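DevB protein (Vibrio cholerae O1 biovar eltor str. N16961, PDB 1Y89) probably hydrolyses 6-phosphogluconolactone to 6-phosphogluconate in the pentose phosphate pathway. Local coordinates at residues 205-208 / 209-212; 175-178 / 179-182; 81-84 / 85-89. All coordinates share one frame; numbering follows the deposited sequence.

Contact 1 of 3, residues 205-208 / 209-212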
ATOM      1  N   THR A 205      -5.166 -18.022  -1.865  1.00 24.37           N
ATOM      2  CA  THR A 205      -4.613 -19.078  -2.727  1.00 24.85           C
ATOM      3  C   THR A 205      -5.612 -19.672  -3.712  1.00 25.13           C
ATOM      4  O   THR A 205      -5.248 -20.466  -4.570  1.00 25.31           O
ATOM      5  CB  THR A 205      -4.017 -20.230  -1.866  1.00 25.22           C
ATOM      6  OG1 THR A 205      -5.041 -20.764  -1.018  1.00 24.81           O
ATOM      7  CG2 THR A 205      -2.869 -19.718  -1.001  1.00 25.56           C
ATOM      8  N   THR A 206      -6.877 -19.289  -3.580  1.00 25.84           N
ATOM      9  CA  THR A 206      -7.950 -19.878  -4.387  1.00 26.27           C
ATOM     10  C   THR A 206      -8.673 -18.830  -5.231  1.00 26.04           C
ATOM     11  O   THR A 206      -9.053 -17.788  -4.710  1.00 26.22           O
ATOM     12  CB  THR A 206      -8.988 -20.535  -3.488  1.00 26.66           C
ATOM     13  OG1 THR A 206      -8.317 -21.286  -2.464  1.00 27.52           O
ATOM     14  CG2 THR A 206      -9.957 -21.421  -4.319  1.00 26.90           C
ATOM     15  N   PRO A 207      -8.871 -19.106  -6.528  1.00 26.56           N
ATOM     16  CA  PRO A 207      -9.647 -18.168  -7.343  1.00 26.73           C
ATOM     17  C   PRO A 207     -11.023 -17.889  -6.725  1.00 26.89           C
ATOM     18  O   PRO A 207     -11.687 -18.815  -6.216  1.00 25.89           O
ATOM     19  CB  PRO A 207      -9.780 -18.896  -8.690  1.00 26.75           C
ATOM     20  CG  PRO A 207      -8.549 -19.772  -8.742  1.00 27.45           C
ATOM     21  CD  PRO A 207      -8.368 -20.251  -7.324  1.00 26.58           C
ATOM     22  N   ALA A 208     -11.423 -16.615  -6.750  1.00 27.25           N
ATOM     23  CA  ALA A 208     -12.665 -16.176  -6.096  1.00 27.95           C
ATOM     24  C   ALA A 208     -13.898 -16.927  -6.575  1.00 28.51           C
ATOM     25  O   ALA A 208     -14.824 -17.134  -5.793  1.00 28.21           O
ATOM     26  CB  ALA A 208     -12.864 -14.684  -6.253  1.00 27.77           C
ATOM     27  N   GLU A 209     -13.901 -17.360  -7.842  1.00 29.43           N
ATOM     28  CA  GLU A 209     -15.048 -18.092  -8.411  1.00 30.99           C
ATOM     29  C   GLU A 209     -15.217 -19.462  -7.772  1.00 30.76           C
ATOM     30  O   GLU A 209     -16.302 -20.055  -7.821  1.00 31.07           O
ATOM     31  CB  GLU A 209     -14.941 -18.257  -9.942  1.00 32.28           C
ATOM     32  CG  GLU A 209     -14.337 -17.063 -10.670  1.00 36.49           C
ATOM     33  CD  GLU A 209     -12.805 -17.117 -10.711  1.00 41.79           C
ATOM     34  OE1 GLU A 209     -12.253 -18.107 -11.286  1.00 44.78           O
ATOM     35  OE2 GLU A 209     -12.168 -16.171 -10.180  1.00 40.01           O
ATOM     36  N   GLN A 210     -14.142 -19.975  -7.189  1.00 30.01           N
ATOM     37  CA  GLN A 210     -14.193 -21.276  -6.527  1.00 30.39           C
ATOM     38  C   GLN A 210     -14.506 -21.167  -5.036  1.00 29.35           C
ATOM     39  O   GLN A 210     -14.579 -22.180  -4.343  1.00 29.87           O
ATOM     40  CB  GLN A 210     -12.877 -22.029  -6.722  1.00 30.01           C
ATOM     41  CG  GLN A 210     -12.522 -22.328  -8.179  1.00 31.39           C
ATOM     42  CD  GLN A 210     -11.198 -23.057  -8.285  1.00 33.61           C
ATOM     43  OE1 GLN A 210     -10.805 -23.795  -7.366  1.00 37.90           O
ATOM     44  NE2 GLN A 210     -10.498 -22.863  -9.410  1.00 36.01           N
ATOM     45  N   LEU A 211     -14.712 -19.947  -4.553  1.00 27.79           N
ATOM     46  CA  LEU A 211     -14.966 -19.717  -3.130  1.00 27.47           C
ATOM     47  C   LEU A 211     -16.366 -19.148  -2.891  1.00 28.11           C
ATOM     48  O   LEU A 211     -16.831 -18.291  -3.650  1.00 28.71           O
ATOM     49  CB  LEU A 211     -13.922 -18.731  -2.558  1.00 26.45           C
ATOM     50  CG  LEU A 211     -12.468 -19.199  -2.453  1.00 25.76           C
ATOM     51  CD1 LEU A 211     -11.598 -18.061  -1.923  1.00 23.87           C
ATOM     52  CD2 LEU A 211     -12.347 -20.451  -1.564  1.00 24.24           C
ATOM     53  N   PRO A 212     -17.044 -19.611  -1.837  1.00 28.03           N
ATOM     54  CA  PRO A 212     -18.372 -19.072  -1.566  1.00 28.33           C
ATOM     55  C   PRO A 212     -18.330 -17.734  -0.775  1.00 28.20           C
ATOM     56  O   PRO A 212     -19.384 -17.175  -0.458  1.00 31.06           O
ATOM     57  CB  PRO A 212     -19.026 -20.193  -0.757  1.00 29.06           C
ATOM     58  CG  PRO A 212     -17.881 -20.798   0.009  1.00 28.31           C
ATOM     59  CD  PRO A 212     -16.648 -20.643  -0.860  1.00 28.57           C
TER
HETATM   60  O   HOH W   1      -9.690 -14.788  -8.212  1.00 44.68           O
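The CG-CD edge of the tilted Pro207 ring is turned to one face of the Gln210 carboxamide, with CG and CD of the proline both on the same side of the amide plane. Its NE2 comes to 3.7 Å from Pro207 CG, and the two side chains run alongside each other in the same direction. Farther along that same amide face stands the methyl CG2 of Thr206, nearest to OE1. The second flat group, the carboxylate of Glu209, meets the proline from elsewhere: Pro207 CB sits obliquely before it, 3.7 Å from OE1. A bend at chi2 (86°) folds the glutamate back to this place. A water takes the N-H of Ala208 at 2.9 Å from N and gives only a weak bond to Glu209 OE2.

Beneath these exposed groups is a small apolar patch. CG2 of Thr206, anti to the backbone N, touches both Gln210 CB and Leu211 CD2, each at 3.8 Å. Leu211 is the buried member of the group and reaches back past the threonine. The hydroxyl of Thr206 is occupied elsewhere, bonded to the carbonyl of Gln202 in the preceding helix.

Two backbone bonds close the turn. Gln210 N donates to Pro207 O at 2.9 Å and Leu211 N to Ala208 O at 3.1 Å. Ala208 O has a second donor in the ammonium of Lys217, which also bonds Leu211 O and so ties the loop to Lys217 at the end of helix 214-217. Thr206 has already left helical geometry, and what follows is a short 3-10 segment, two overlapping i to i+3 bonds of which the first is accepted by the carbonyl of Pro207, in the surface loop that joins helices 197-205 and 214-217.

Contact 2 of 3, residues 175-178 / 179-182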
ATOM      1  N   SER A 175     -27.982  -3.708   5.341  1.00 20.14           N
ATOM      2  CA  SER A 175     -26.645  -3.750   4.792  1.00 20.31           C
ATOM      3  C   SER A 175     -26.541  -2.957   3.511  1.00 20.84           C
ATOM      4  O   SER A 175     -27.502  -2.899   2.743  1.00 21.04           O
ATOM      5  CB  SER A 175     -26.257  -5.196   4.488  1.00 20.46           C
ATOM      6  OG  SER A 175     -24.882  -5.313   4.120  1.00 20.37           O
ATOM      7  N   LYS A 176     -25.371  -2.382   3.258  1.00 20.01           N
ATOM      8  CA  LYS A 176     -25.032  -2.005   1.883  1.00 20.90           C
ATOM      9  C   LYS A 176     -25.101  -3.249   1.009  1.00 21.07           C
ATOM     10  O   LYS A 176     -24.835  -4.360   1.501  1.00 21.27           O
ATOM     11  CB  LYS A 176     -23.596  -1.476   1.807  1.00 20.50           C
ATOM     12  CG  LYS A 176     -23.440  -0.051   2.342  1.00 20.14           C
ATOM     13  CD  LYS A 176     -22.003   0.470   2.008  1.00 21.03           C
ATOM     14  CE  LYS A 176     -21.775   1.954   2.384  1.00 22.78           C
ATOM     15  NZ  LYS A 176     -22.031   2.337   3.807  1.00 20.71           N
ATOM     16  N   THR A 177     -25.450  -3.080  -0.275  1.00 20.66           N
ATOM     17  CA  THR A 177     -25.350  -4.187  -1.216  1.00 20.70           C
ATOM     18  C   THR A 177     -23.938  -4.253  -1.802  1.00 20.86           C
ATOM     19  O   THR A 177     -23.155  -3.292  -1.664  1.00 20.28           O
ATOM     20  CB  THR A 177     -26.325  -4.015  -2.385  1.00 21.07           C
ATOM     21  OG1 THR A 177     -26.077  -2.743  -3.008  1.00 20.38           O
ATOM     22  CG2 THR A 177     -27.766  -4.113  -1.877  1.00 18.75           C
ATOM     23  N   ALA A 178     -23.624  -5.362  -2.480  1.00 20.69           N
ATOM     24  CA  ALA A 178     -22.297  -5.513  -3.131  1.00 21.67           C
ATOM     25  C   ALA A 178     -22.002  -4.343  -4.095  1.00 22.13           C
ATOM     26  O   ALA A 178     -20.868  -3.858  -4.200  1.00 21.95           O
ATOM     27  CB  ALA A 178     -22.220  -6.841  -3.877  1.00 20.47           C
ATOM     28  N   LYS A 179     -23.045  -3.897  -4.790  1.00 21.35           N
ATOM     29  CA  LYS A 179     -22.937  -2.816  -5.757  1.00 21.55           C
ATOM     30  C   LYS A 179     -22.328  -1.550  -5.169  1.00 21.31           C
ATOM     31  O   LYS A 179     -21.499  -0.883  -5.821  1.00 21.72           O
ATOM     32  CB  LYS A 179     -24.346  -2.512  -6.278  1.00 21.97           C
ATOM     33  CG  LYS A 179     -24.454  -1.318  -7.146  1.00 23.35           C
ATOM     34  CD  LYS A 179     -25.943  -1.243  -7.601  1.00 22.86           C
ATOM     35  CE  LYS A 179     -26.146  -0.138  -8.561  1.00 22.03           C
ATOM     36  NZ  LYS A 179     -27.542  -0.148  -9.179  1.00 20.60           N
ATOM     37  N   VAL A 180     -22.747  -1.190  -3.956  1.00 19.84           N
ATOM     38  CA  VAL A 180     -22.166   0.010  -3.333  1.00 20.50           C
ATOM     39  C   VAL A 180     -20.672  -0.210  -2.994  1.00 20.70           C
ATOM     40  O   VAL A 180     -19.812   0.675  -3.207  1.00 20.56           O
ATOM     41  CB  VAL A 180     -22.966   0.411  -2.070  1.00 20.92           C
ATOM     42  CG1 VAL A 180     -22.318   1.608  -1.369  1.00 20.24           C
ATOM     43  CG2 VAL A 180     -24.463   0.708  -2.480  1.00 19.67           C
ATOM     44  N   LEU A 181     -20.342  -1.377  -2.440  1.00 20.68           N
ATOM     45  CA  LEU A 181     -18.913  -1.671  -2.209  1.00 21.36           C
ATOM     46  C   LEU A 181     -18.057  -1.622  -3.468  1.00 20.78           C
ATOM     47  O   LEU A 181     -16.957  -1.061  -3.466  1.00 20.46           O
ATOM     48  CB  LEU A 181     -18.729  -3.035  -1.519  1.00 22.38           C
ATOM     49  CG  LEU A 181     -18.924  -3.138  -0.018  1.00 24.65           C
ATOM     50  CD1 LEU A 181     -20.188  -2.423   0.500  1.00 23.40           C
ATOM     51  CD2 LEU A 181     -18.933  -4.677   0.415  1.00 23.86           C
ATOM     52  N   GLN A 182     -18.569  -2.201  -4.547  1.00 20.99           N
ATOM     53  CA  GLN A 182     -17.871  -2.230  -5.822  1.00 21.96           C
ATOM     54  C   GLN A 182     -17.687  -0.822  -6.436  1.00 22.33           C
ATOM     55  O   GLN A 182     -16.706  -0.573  -7.150  1.00 22.09           O
ATOM     56  CB  GLN A 182     -18.645  -3.147  -6.787  1.00 21.49           C
ATOM     57  CG  GLN A 182     -18.614  -4.639  -6.402  1.00 21.65           C
ATOM     58  CD  GLN A 182     -19.694  -5.467  -7.123  1.00 24.30           C
ATOM     59  OE1 GLN A 182     -20.753  -4.946  -7.477  1.00 25.32           O
ATOM     60  NE2 GLN A 182     -19.439  -6.772  -7.300  1.00 25.88           N
TER
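Lys176 lays its aliphatic chain across Val180 and Leu181 at a strand-to-helix corner, where strand 172-176 of the central mixed sheet ends and helix 178-183 starts with Thr177 as its N-cap residue. From the start of the chain, CB lies 3.8 Å from Leu181 CD1. CD rests against two methyls, 3.6 Å from Val180 CG1 and 3.7 Å from Leu181 CD1, and CE stays against the valine. At about a right angle to Val180, the lysine touches this apolar flank with CB, CD and CE before chi4 turns (56°) and swings the ammonium away. NZ then bonds Ser34 OG, makes a weak bond to Trp66 O and a cation-pi contact with Phe132, so the buried charge is met by groups outside the corner.

With chi1 at 56°, Thr177 OG1 stands between its backbone N and carbonyl carbon, in van der Waals contact with Lys179 CB. Its hydrogen bond goes to Asn159 O, while Lys179 extends to Ala158 O; both side chains thereby hold the same neighbouring segment. Within the corner Thr177 O receives two weak bonds, from Val180 N and Leu181 N, as the first turn forms. The first strong helical bond is the next one: Gln182 N to Ala178 O, 2.9 Å, with an N-H...O angle of 164°.

Contact 3 of 3, residues 81-84 / 85-89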
ATOM      1  N   TYR A  81     -23.448   1.342  15.558  1.00 21.47           N
ATOM      2  CA  TYR A  81     -23.416   2.776  15.878  1.00 22.21           C
ATOM      3  C   TYR A  81     -23.200   3.000  17.369  1.00 22.13           C
ATOM      4  O   TYR A  81     -22.390   3.837  17.767  1.00 21.47           O
ATOM      5  CB  TYR A  81     -24.719   3.498  15.443  1.00 22.15           C
ATOM      6  CG  TYR A  81     -24.863   4.844  16.112  1.00 22.60           C
ATOM      7  CD1 TYR A  81     -24.243   5.991  15.584  1.00 23.80           C
ATOM      8  CD2 TYR A  81     -25.590   4.975  17.305  1.00 22.64           C
ATOM      9  CE1 TYR A  81     -24.362   7.232  16.225  1.00 20.45           C
ATOM     10  CE2 TYR A  81     -25.707   6.204  17.949  1.00 22.96           C
ATOM     11  CZ  TYR A  81     -25.079   7.313  17.417  1.00 23.88           C
ATOM     12  OH  TYR A  81     -25.222   8.524  18.057  1.00 22.93           O
ATOM     13  N   GLY A  82     -23.952   2.261  18.186  1.00 22.46           N
ATOM     14  CA  GLY A  82     -23.901   2.411  19.648  1.00 23.53           C
ATOM     15  C   GLY A  82     -22.479   2.262  20.181  1.00 23.47           C
ATOM     16  O   GLY A  82     -22.033   3.048  21.039  1.00 22.11           O
ATOM     17  N   GLU A  83     -21.744   1.274  19.672  1.00 23.25           N
ATOM     18  CA  GLU A  83     -20.345   1.113  20.097  1.00 24.59           C
ATOM     19  C   GLU A  83     -19.389   2.236  19.579  1.00 23.50           C
ATOM     20  O   GLU A  83     -18.522   2.726  20.323  1.00 22.90           O
ATOM     21  CB  GLU A  83     -19.832  -0.284  19.745  1.00 25.37           C
ATOM     22  CG  GLU A  83     -18.425  -0.548  20.220  1.00 33.88           C
ATOM     23  CD  GLU A  83     -18.226  -2.010  20.642  1.00 42.52           C
ATOM     24  OE1 GLU A  83     -18.187  -2.903  19.737  1.00 45.11           O
ATOM     25  OE2 GLU A  83     -18.131  -2.242  21.878  1.00 43.44           O
ATOM     26  N   ALA A  84     -19.558   2.639  18.317  1.00 22.31           N
ATOM     27  CA  ALA A  84     -18.838   3.780  17.754  1.00 21.77           C
ATOM     28  C   ALA A  84     -19.117   5.033  18.564  1.00 22.32           C
ATOM     29  O   ALA A  84     -18.204   5.832  18.841  1.00 21.87           O
ATOM     30  CB  ALA A  84     -19.215   3.996  16.242  1.00 22.10           C
ATOM     31  N   ASN A  85     -20.374   5.204  18.970  1.00 21.46           N
ATOM     32  CA  ASN A  85     -20.712   6.349  19.776  1.00 21.88           C
ATOM     33  C   ASN A  85     -20.090   6.310  21.196  1.00 21.64           C
ATOM     34  O   ASN A  85     -19.577   7.321  21.671  1.00 21.37           O
ATOM     35  CB  ASN A  85     -22.247   6.522  19.867  1.00 20.92           C
ATOM     36  CG  ASN A  85     -22.633   7.791  20.626  1.00 23.80           C
ATOM     37  OD1 ASN A  85     -22.208   8.899  20.285  1.00 24.31           O
ATOM     38  ND2 ASN A  85     -23.448   7.632  21.643  1.00 26.79           N
ATOM     39  N   ALA A  86     -20.175   5.169  21.874  1.00 21.21           N
ATOM     40  CA  ALA A  86     -19.586   5.031  23.209  1.00 21.78           C
ATOM     41  C   ALA A  86     -18.076   5.259  23.171  1.00 21.70           C
ATOM     42  O   ALA A  86     -17.526   5.971  24.042  1.00 21.69           O
ATOM     43  CB  ALA A  86     -19.904   3.667  23.792  1.00 23.00           C
ATOM     44  N   LEU A  87     -17.413   4.733  22.143  1.00 20.06           N
ATOM     45  CA  LEU A  87     -15.935   4.790  22.119  1.00 21.31           C
ATOM     46  C   LEU A  87     -15.359   6.058  21.486  1.00 21.41           C
ATOM     47  O   LEU A  87     -14.246   6.481  21.837  1.00 20.12           O
ATOM     48  CB  LEU A  87     -15.324   3.553  21.443  1.00 20.93           C
ATOM     49  CG  LEU A  87     -15.599   2.193  22.129  1.00 21.43           C
ATOM     50  CD1 LEU A  87     -15.081   1.052  21.193  1.00 23.09           C
ATOM     51  CD2 LEU A  87     -14.957   2.095  23.514  1.00 22.71           C
ATOM     52  N   LEU A  88     -16.100   6.622  20.530  1.00 20.41           N
ATOM     53  CA  LEU A  88     -15.597   7.760  19.752  1.00 21.11           C
ATOM     54  C   LEU A  88     -16.501   8.984  19.762  1.00 20.60           C
ATOM     55  O   LEU A  88     -16.106  10.054  20.288  1.00 19.45           O
ATOM     56  CB  LEU A  88     -15.294   7.359  18.291  1.00 20.36           C
ATOM     57  CG  LEU A  88     -14.842   8.484  17.340  1.00 20.93           C
ATOM     58  CD1 LEU A  88     -13.563   9.220  17.913  1.00 18.90           C
ATOM     59  CD2 LEU A  88     -14.564   7.926  15.930  1.00 22.02           C
ATOM     60  N   PHE A  89     -17.687   8.873  19.151  1.00 20.51           N
ATOM     61  CA  PHE A  89     -18.440  10.104  18.866  1.00 21.72           C
ATOM     62  C   PHE A  89     -18.722  10.901  20.129  1.00 22.34           C
ATOM     63  O   PHE A  89     -18.647  12.125  20.118  1.00 22.91           O
ATOM     64  CB  PHE A  89     -19.764   9.844  18.111  1.00 20.91           C
ATOM     65  CG  PHE A  89     -19.600   8.990  16.897  1.00 22.39           C
ATOM     66  CD1 PHE A  89     -18.488   9.134  16.069  1.00 21.10           C
ATOM     67  CD2 PHE A  89     -20.571   8.043  16.567  1.00 24.32           C
ATOM     68  CE1 PHE A  89     -18.343   8.342  14.933  1.00 25.57           C
ATOM     69  CE2 PHE A  89     -20.417   7.249  15.455  1.00 24.02           C
ATOM     70  CZ  PHE A  89     -19.294   7.394  14.639  1.00 22.67           C
TER
HETATM   71  O   HOH W   2     -23.492   4.538  22.754  1.00 31.28           O
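Ala84 O is gripped by two consecutive backbone N-H groups, those of Leu88 at 2.8 Å and Phe89 at 3.1 Å, which reach it from opposite faces of its carbonyl plane. This sharing is how helix 80-89 passes from regular alpha-helical bonding into a wider pi-type turn at its C-terminal end. Upstream the pattern is ordinary, and Asn85 N gives Tyr81 O a short bond of 2.7 Å.

The ring of Phe89 folds back along the helix. With CG beside the backbone N (chi1 -51°), the ring turns toward the preceding turn; its CE2 touches the methyl of Ala84 at 3.6 Å, and the carbonyl of Ala84 lies over one face, toward the rim. Tyr81 meets the phenylalanine obliquely, the planes 34° apart, with Tyr81 CE1 3.9 Å from Phe89 CD2. Both rings also rest on Ile99, while Ala84, Leu87 and Leu88 face Phe45 of helix 39-48, so this helix is packed on more than one side.

Over one face of the Tyr81 ring lies Asn85 CB, a CH-pi contact at 4.2 Å from the ring centroid. Asn85 and Tyr81 point the same way, and the amide is nearly parallel to the ring, the planes only 7° apart. The side chains of Glu83 and Leu87 lie side by side, Glu83 CG touching Leu87 CD1. The amide of Asn85 is linked back to the preceding turn by one water, which donates to Gly82 O at 2.7 Å and accepts from Asn85 ND2 at 3.3 Å.

Along the chain the order is contact 3, contact 2, contact 1, and none touches another. Contacts 2 and 3 have centres about 23 Å apart, on opposite sides of the chain's centre; contacts 1 and 3, also on opposite sides, are about 35 Å apart, and contacts 1 and 2 about 20 Å. The eight-stranded mixed sheet relates them: helix 80-89 follows strand 62-70, which pairs with strand 172-176, the strand that leads into contact 2. Helix 178-183 then precedes strand 186-191, and contact 1 begins at the last residue of the next helix, 197-205. Together they illustrate local helix starts, ends and turns within one Rossmann-like fold, from its buried interior to its surface.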